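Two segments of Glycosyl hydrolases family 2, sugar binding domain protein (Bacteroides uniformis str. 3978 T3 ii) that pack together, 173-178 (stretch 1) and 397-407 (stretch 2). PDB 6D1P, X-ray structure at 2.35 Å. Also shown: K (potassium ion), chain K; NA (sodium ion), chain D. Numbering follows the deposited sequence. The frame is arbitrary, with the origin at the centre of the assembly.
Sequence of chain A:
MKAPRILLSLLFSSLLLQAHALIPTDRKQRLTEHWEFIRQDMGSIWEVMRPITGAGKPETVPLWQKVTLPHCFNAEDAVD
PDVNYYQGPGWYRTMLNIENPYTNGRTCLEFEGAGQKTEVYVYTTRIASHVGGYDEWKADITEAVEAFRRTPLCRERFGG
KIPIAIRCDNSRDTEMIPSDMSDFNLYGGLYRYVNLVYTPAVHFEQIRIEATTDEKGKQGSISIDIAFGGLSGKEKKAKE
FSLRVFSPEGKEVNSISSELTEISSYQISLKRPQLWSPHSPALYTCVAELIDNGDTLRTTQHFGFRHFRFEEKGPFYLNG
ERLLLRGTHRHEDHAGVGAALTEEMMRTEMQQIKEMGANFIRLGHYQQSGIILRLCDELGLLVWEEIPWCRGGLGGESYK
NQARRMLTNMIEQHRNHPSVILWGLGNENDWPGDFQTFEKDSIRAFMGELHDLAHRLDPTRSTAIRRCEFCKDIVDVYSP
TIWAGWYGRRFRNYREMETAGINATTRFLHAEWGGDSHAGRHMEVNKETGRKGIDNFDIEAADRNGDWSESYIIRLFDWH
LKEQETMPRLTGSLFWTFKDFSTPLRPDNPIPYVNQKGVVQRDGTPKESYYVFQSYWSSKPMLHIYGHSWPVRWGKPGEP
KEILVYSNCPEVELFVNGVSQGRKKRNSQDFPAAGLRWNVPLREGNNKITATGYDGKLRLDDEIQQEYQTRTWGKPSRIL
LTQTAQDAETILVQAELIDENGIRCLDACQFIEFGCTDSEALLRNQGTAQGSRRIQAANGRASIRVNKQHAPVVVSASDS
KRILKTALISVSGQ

Stretch 1 (173-178) DTEMIP
Stretch 2 397-407: ESYKNQARRML

A single glutamine amide reads both backbone polar groups of one residue in an irregular loop, showing how a helix can hold a segment that offers no strand or helix of its own. Gln 402, extended (chi1 t, chi2 t, chi3 6°), accepts a hydrogen bond at OE1 from Ile 177 N (3.0 Å, 154°); its NE2 returns a weak one to Ile 177 O (3.0 Å, 125°).

Residues 397-407 are helical throughout. Against them, Asp 173 to Met 176 form a type I turn, closed by Met 176 N to Asp 173 O (3.0 Å); the chain then extends through Met 176 (-123/135) and Ile 177 (-91/149) to a cis peptide before Pro 178. Potassium binds Asp 173 O (2.7 Å), Met 176 O (2.5 Å) and Pro 178 O (2.6 Å), tying these carbonyls together. The closest CA atoms, those of Glu 175 and Tyr 399, lie 5.1 Å apart.

Ile 177 (chi1 p, chi2 t) points toward the helix. Its CG2 sits over the Tyr 399 ring (chi1 t, chi2 121°), 3.7 Å from the centroid, a CH-pi contact, while CD1 reaches Ala 403 CB at 3.9 Å. Thr 174 O approaches the ring edge, 3.7 Å from Tyr 399 CD1. A water bridges Glu 175 OE1 (2.5 Å) and Tyr 399 N (2.8 Å), satisfying an amide in the helix's first turn.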

ATOM      1  N   ASP A 173      -7.488 -13.666   6.540  1.00 22.92           N
ATOM      2  CA  ASP A 173      -8.267 -14.847   6.183  1.00 21.46           C
ATOM      3  C   ASP A 173      -8.749 -15.515   7.465  1.00 24.93           C
ATOM      4  O   ASP A 173      -7.961 -16.163   8.163  1.00 25.06           O
ATOM      5  CB  ASP A 173      -7.415 -15.784   5.335  1.00 21.68           C
ATOM      6  CG  ASP A 173      -8.151 -17.026   4.892  1.00 23.80           C
ATOM      7  OD1 ASP A 173      -9.307 -17.243   5.308  1.00 21.59           O
ATOM      8  OD2 ASP A 173      -7.546 -17.797   4.114  1.00 25.99           O
ATOM      9  N   THR A 174     -10.046 -15.397   7.770  1.00 24.28           N
ATOM     10  CA  THR A 174     -10.495 -15.946   9.050  1.00 25.42           C
ATOM     11  C   THR A 174     -10.478 -17.465   9.088  1.00 22.52           C
ATOM     12  O   THR A 174     -10.593 -18.032  10.178  1.00 23.10           O
ATOM     13  CB  THR A 174     -11.896 -15.431   9.411  1.00 23.74           C
ATOM     14  OG1 THR A 174     -12.865 -15.901   8.458  1.00 22.35           O
ATOM     15  CG2 THR A 174     -11.903 -13.913   9.424  1.00 23.92           C
ATOM     16  N   GLU A 175     -10.317 -18.128   7.947  1.00 20.30           N
ATOM     17  CA  GLU A 175     -10.233 -19.581   7.881  1.00 23.83           C
ATOM     18  C   GLU A 175      -8.794 -20.079   7.905  1.00 22.78           C
ATOM     19  O   GLU A 175      -8.537 -21.248   7.591  1.00 22.19           O
ATOM     20  CB  GLU A 175     -10.958 -20.090   6.627  1.00 23.29           C
ATOM     21  CG  GLU A 175     -12.465 -19.862   6.658  1.00 22.32           C
ATOM     22  CD  GLU A 175     -13.204 -20.696   7.734  1.00 25.25           C
ATOM     23  OE1 GLU A 175     -12.690 -21.756   8.183  1.00 20.74           O
ATOM     24  OE2 GLU A 175     -14.327 -20.290   8.121  1.00 26.67           O
ATOM     25  N   MET A 176      -7.859 -19.204   8.257  1.00 21.02           N
ATOM     26  CA  MET A 176      -6.447 -19.523   8.388  1.00 24.35           C
ATOM     27  C   MET A 176      -5.996 -19.171   9.804  1.00 22.00           C
ATOM     28  O   MET A 176      -6.344 -18.104  10.321  1.00 21.42           O
ATOM     29  CB  MET A 176      -5.632 -18.747   7.340  1.00 22.54           C
ATOM     30  CG  MET A 176      -4.170 -19.123   7.254  1.00 20.70           C
ATOM     31  SD  MET A 176      -3.306 -18.106   6.043  1.00 26.10           S
ATOM     32  CE  MET A 176      -3.277 -16.512   6.856  1.00 16.88           C
ATOM     33  N   ILE A 177      -5.241 -20.060  10.438  1.00 21.20           N
ATOM     34  CA  ILE A 177      -4.679 -19.740  11.752  1.00 20.17           C
ATOM     35  C   ILE A 177      -3.311 -19.122  11.500  1.00 22.44           C
ATOM     36  O   ILE A 177      -2.670 -19.468  10.494  1.00 22.91           O
ATOM     37  CB  ILE A 177      -4.589 -20.976  12.671  1.00 24.05           C
ATOM     38  CG1 ILE A 177      -3.802 -22.116  12.022  1.00 23.62           C
ATOM     39  CG2 ILE A 177      -5.971 -21.484  13.081  1.00 20.75           C
ATOM     40  CD1 ILE A 177      -3.388 -23.183  13.037  1.00 24.17           C
ATOM     41  N   PRO A 178      -2.826 -18.189  12.355  1.00 23.66           N
ATOM     42  CA  PRO A 178      -3.510 -17.651  13.536  1.00 21.75           C
ATOM     43  C   PRO A 178      -4.539 -16.601  13.200  1.00 20.23           C
ATOM     44  O   PRO A 178      -4.578 -16.092  12.093  1.00 19.65           O
ATOM     45  CB  PRO A 178      -2.375 -17.002  14.325  1.00 22.22           C
ATOM     46  CG  PRO A 178      -1.486 -16.456  13.231  1.00 18.06           C
ATOM     47  CD  PRO A 178      -1.500 -17.561  12.177  1.00 17.66           C
ATOM     48  N   GLU A 397     -13.264 -26.971   7.824  1.00 28.51           N
ATOM     49  CA  GLU A 397     -12.391 -28.132   7.659  1.00 31.39           C
ATOM     50  C   GLU A 397     -10.991 -27.713   7.258  1.00 28.14           C
ATOM     51  O   GLU A 397     -10.005 -28.366   7.620  1.00 28.44           O
ATOM     52  CB  GLU A 397     -12.952 -29.101   6.615  1.00 26.41           C
ATOM     53  CG  GLU A 397     -13.859 -30.160   7.197  1.00 35.90           C
ATOM     54  CD  GLU A 397     -13.265 -30.849   8.436  1.00 43.33           C
ATOM     55  OE1 GLU A 397     -12.167 -31.444   8.349  1.00 40.18           O
ATOM     56  OE2 GLU A 397     -13.902 -30.795   9.516  1.00 47.27           O
ATOM     57  N   SER A 398     -10.895 -26.658   6.468  1.00 25.00           N
ATOM     58  CA  SER A 398      -9.599 -26.220   5.983  1.00 29.31           C
ATOM     59  C   SER A 398      -8.782 -25.648   7.128  1.00 25.99           C
ATOM     60  O   SER A 398      -7.580 -25.924   7.259  1.00 24.33           O
ATOM     61  CB  SER A 398      -9.815 -25.190   4.872  1.00 24.89           C
ATOM     62  OG  SER A 398      -8.628 -25.032   4.146  1.00 35.78           O
ATOM     63  N   TYR A 399      -9.446 -24.852   7.965  1.00 25.17           N
ATOM     64  CA  TYR A 399      -8.866 -24.337   9.190  1.00 22.91           C
ATOM     65  C   TYR A 399      -8.384 -25.483  10.085  1.00 24.19           C
ATOM     66  O   TYR A 399      -7.236 -25.480  10.545  1.00 23.87           O
ATOM     67  CB  TYR A 399      -9.928 -23.454   9.847  1.00 21.62           C
ATOM     68  CG  TYR A 399      -9.680 -22.815  11.208  1.00 26.46           C
ATOM     69  CD1 TYR A 399      -9.727 -21.428  11.350  1.00 21.78           C
ATOM     70  CD2 TYR A 399      -9.497 -23.582  12.356  1.00 24.00           C
ATOM     71  CE1 TYR A 399      -9.570 -20.829  12.566  1.00 20.76           C
ATOM     72  CE2 TYR A 399      -9.332 -22.981  13.599  1.00 24.01           C
ATOM     73  CZ  TYR A 399      -9.372 -21.605  13.689  1.00 23.55           C
ATOM     74  OH  TYR A 399      -9.224 -20.965  14.892  1.00 23.36           O
ATOM     75  N   LYS A 400      -9.235 -26.493  10.312  1.00 23.15           N
ATOM     76  CA  LYS A 400      -8.850 -27.598  11.200  1.00 27.73           C
ATOM     77  C   LYS A 400      -7.702 -28.408  10.608  1.00 26.56           C
ATOM     78  O   LYS A 400      -6.805 -28.859  11.333  1.00 27.58           O
ATOM     79  CB  LYS A 400     -10.039 -28.526  11.475  1.00 27.96           C
ATOM     80  CG  LYS A 400     -11.157 -27.942  12.309  1.00 28.60           C
ATOM     81  CD  LYS A 400     -12.394 -28.856  12.278  1.00 31.71           C
ATOM     82  CE  LYS A 400     -13.707 -28.058  12.179  1.00 33.98           C
ATOM     83  NZ  LYS A 400     -14.739 -28.536  13.170  1.00 36.97           N
ATOM     84  N   ASN A 401      -7.722 -28.612   9.293  1.00 27.02           N
ATOM     85  CA  ASN A 401      -6.633 -29.331   8.656  1.00 27.11           C
ATOM     86  C   ASN A 401      -5.327 -28.570   8.754  1.00 23.37           C
ATOM     87  O   ASN A 401      -4.266 -29.191   8.829  1.00 26.71           O
ATOM     88  CB  ASN A 401      -6.973 -29.617   7.195  1.00 25.78           C
ATOM     89  CG  ASN A 401      -7.747 -30.907   7.038  1.00 28.11           C
ATOM     90  OD1 ASN A 401      -7.657 -31.800   7.888  1.00 30.41           O
ATOM     91  ND2 ASN A 401      -8.525 -31.009   5.965  1.00 24.97           N
ATOM     92  N   GLN A 402      -5.373 -27.239   8.724  1.00 24.66           N
ATOM     93  CA  GLN A 402      -4.131 -26.491   8.863  1.00 26.42           C
ATOM     94  C   GLN A 402      -3.544 -26.689  10.257  1.00 21.86           C
ATOM     95  O   GLN A 402      -2.332 -26.866  10.409  1.00 23.80           O
ATOM     96  CB  GLN A 402      -4.346 -24.997   8.562  1.00 23.16           C
ATOM     97  CG  GLN A 402      -3.071 -24.173   8.844  1.00 22.46           C
ATOM     98  CD  GLN A 402      -3.257 -22.665   8.722  1.00 27.08           C
ATOM     99  OE1 GLN A 402      -4.371 -22.169   8.521  1.00 28.52           O
ATOM    100  NE2 GLN A 402      -2.158 -21.930   8.829  1.00 22.53           N
ATOM    101  N   ALA A 403      -4.393 -26.711  11.282  1.00 23.80           N
ATOM    102  CA  ALA A 403      -3.901 -26.958  12.634  1.00 24.56           C
ATOM    103  C   ALA A 403      -3.329 -28.369  12.771  1.00 25.51           C
ATOM    104  O   ALA A 403      -2.237 -28.552  13.334  1.00 24.25           O
ATOM    105  CB  ALA A 403      -5.020 -26.718  13.647  1.00 22.46           C
ATOM    106  N   ARG A 404      -4.031 -29.377  12.236  1.00 23.98           N
ATOM    107  CA  ARG A 404      -3.481 -30.730  12.267  1.00 25.95           C
ATOM    108  C   ARG A 404      -2.173 -30.796  11.495  1.00 30.54           C
ATOM    109  O   ARG A 404      -1.211 -31.441  11.936  1.00 29.09           O
ATOM    110  CB  ARG A 404      -4.469 -31.735  11.681  1.00 24.77           C
ATOM    111  CG  ARG A 404      -5.815 -31.786  12.358  1.00 26.79           C
ATOM    112  CD  ARG A 404      -6.778 -32.616  11.512  1.00 30.42           C
ATOM    113  NE  ARG A 404      -8.088 -32.775  12.131  1.00 25.48           N
ATOM    114  CZ  ARG A 404      -9.237 -32.395  11.573  1.00 34.77           C
ATOM    115  NH1 ARG A 404      -9.260 -31.833  10.355  1.00 31.84           N
ATOM    116  NH2 ARG A 404     -10.379 -32.594  12.231  1.00 32.28           N
ATOM    117  N   ARG A 405      -2.113 -30.121  10.342  1.00 24.18           N
ATOM    118  CA  ARG A 405      -0.897 -30.151   9.544  1.00 25.43           C
ATOM    119  C   ARG A 405       0.251 -29.442  10.252  1.00 28.11           C
ATOM    120  O   ARG A 405       1.388 -29.931  10.243  1.00 27.17           O
ATOM    121  CB  ARG A 405      -1.152 -29.510   8.182  1.00 28.03           C
ATOM    122  CG  ARG A 405       0.015 -29.600   7.223  1.00 26.91           C
ATOM    123  CD  ARG A 405      -0.407 -29.108   5.830  1.00 31.49           C
ATOM    124  NE  ARG A 405      -0.730 -27.684   5.813  1.00 26.86           N
ATOM    125  CZ  ARG A 405      -1.958 -27.191   5.672  1.00 29.00           C
ATOM    126  NH1 ARG A 405      -2.982 -28.020   5.522  1.00 29.95           N
ATOM    127  NH2 ARG A 405      -2.161 -25.866   5.656  1.00 23.71           N
ATOM    128  N   MET A 406      -0.009 -28.282  10.858  1.00 23.07           N
ATOM    129  CA  MET A 406       1.101 -27.561  11.472  1.00 27.67           C
ATOM    130  C   MET A 406       1.563 -28.256  12.752  1.00 28.05           C
ATOM    131  O   MET A 406       2.767 -28.311  13.032  1.00 24.88           O
ATOM    132  CB  MET A 406       0.714 -26.100  11.714  1.00 23.16           C
ATOM    133  CG  MET A 406       0.525 -25.333  10.402  1.00 24.22           C
ATOM    134  SD  MET A 406       0.266 -23.553  10.568  1.00 24.56           S
ATOM    135  CE  MET A 406       1.934 -22.947  10.820  1.00 21.16           C
ATOM    136  N   LEU A 407       0.634 -28.827  13.525  1.00 27.06           N
ATOM    137  CA  LEU A 407       1.054 -29.613  14.682  1.00 28.79           C
ATOM    138  C   LEU A 407       1.950 -30.760  14.245  1.00 27.85           C
ATOM    139  O   LEU A 407       3.031 -30.973  14.810  1.00 24.86           O
ATOM    140  CB  LEU A 407      -0.159 -30.138  15.446  1.00 24.21           C
ATOM    141  CG  LEU A 407       0.209 -30.975  16.666  1.00 25.95           C
ATOM    142  CD1 LEU A 407       1.057 -30.184  17.627  1.00 19.30           C
ATOM    143  CD2 LEU A 407      -1.058 -31.463  17.343  1.00 27.45           C
TER
HETATM  144  K     K K 909      -6.266 -15.580  10.209  1.00 21.44           K
HETATM  145 NA    NA D 902     -15.142 -15.159   9.537  1.00 25.68          NA
HETATM  146  O   HOH W   1      -5.612 -13.717   8.472  1.00 22.88           O
HETATM  147  O   HOH W   2     -11.940 -23.892   7.110  1.00 24.48           O
HETATM  148  O   HOH W   3      -5.956 -22.777   6.196  1.00 30.31           O
HETATM  149  O   HOH W   4     -17.333 -16.773   8.487  1.00 24.81           O
HETATM  150  O   HOH W   5      -8.737 -14.049  11.510  1.00 23.01           O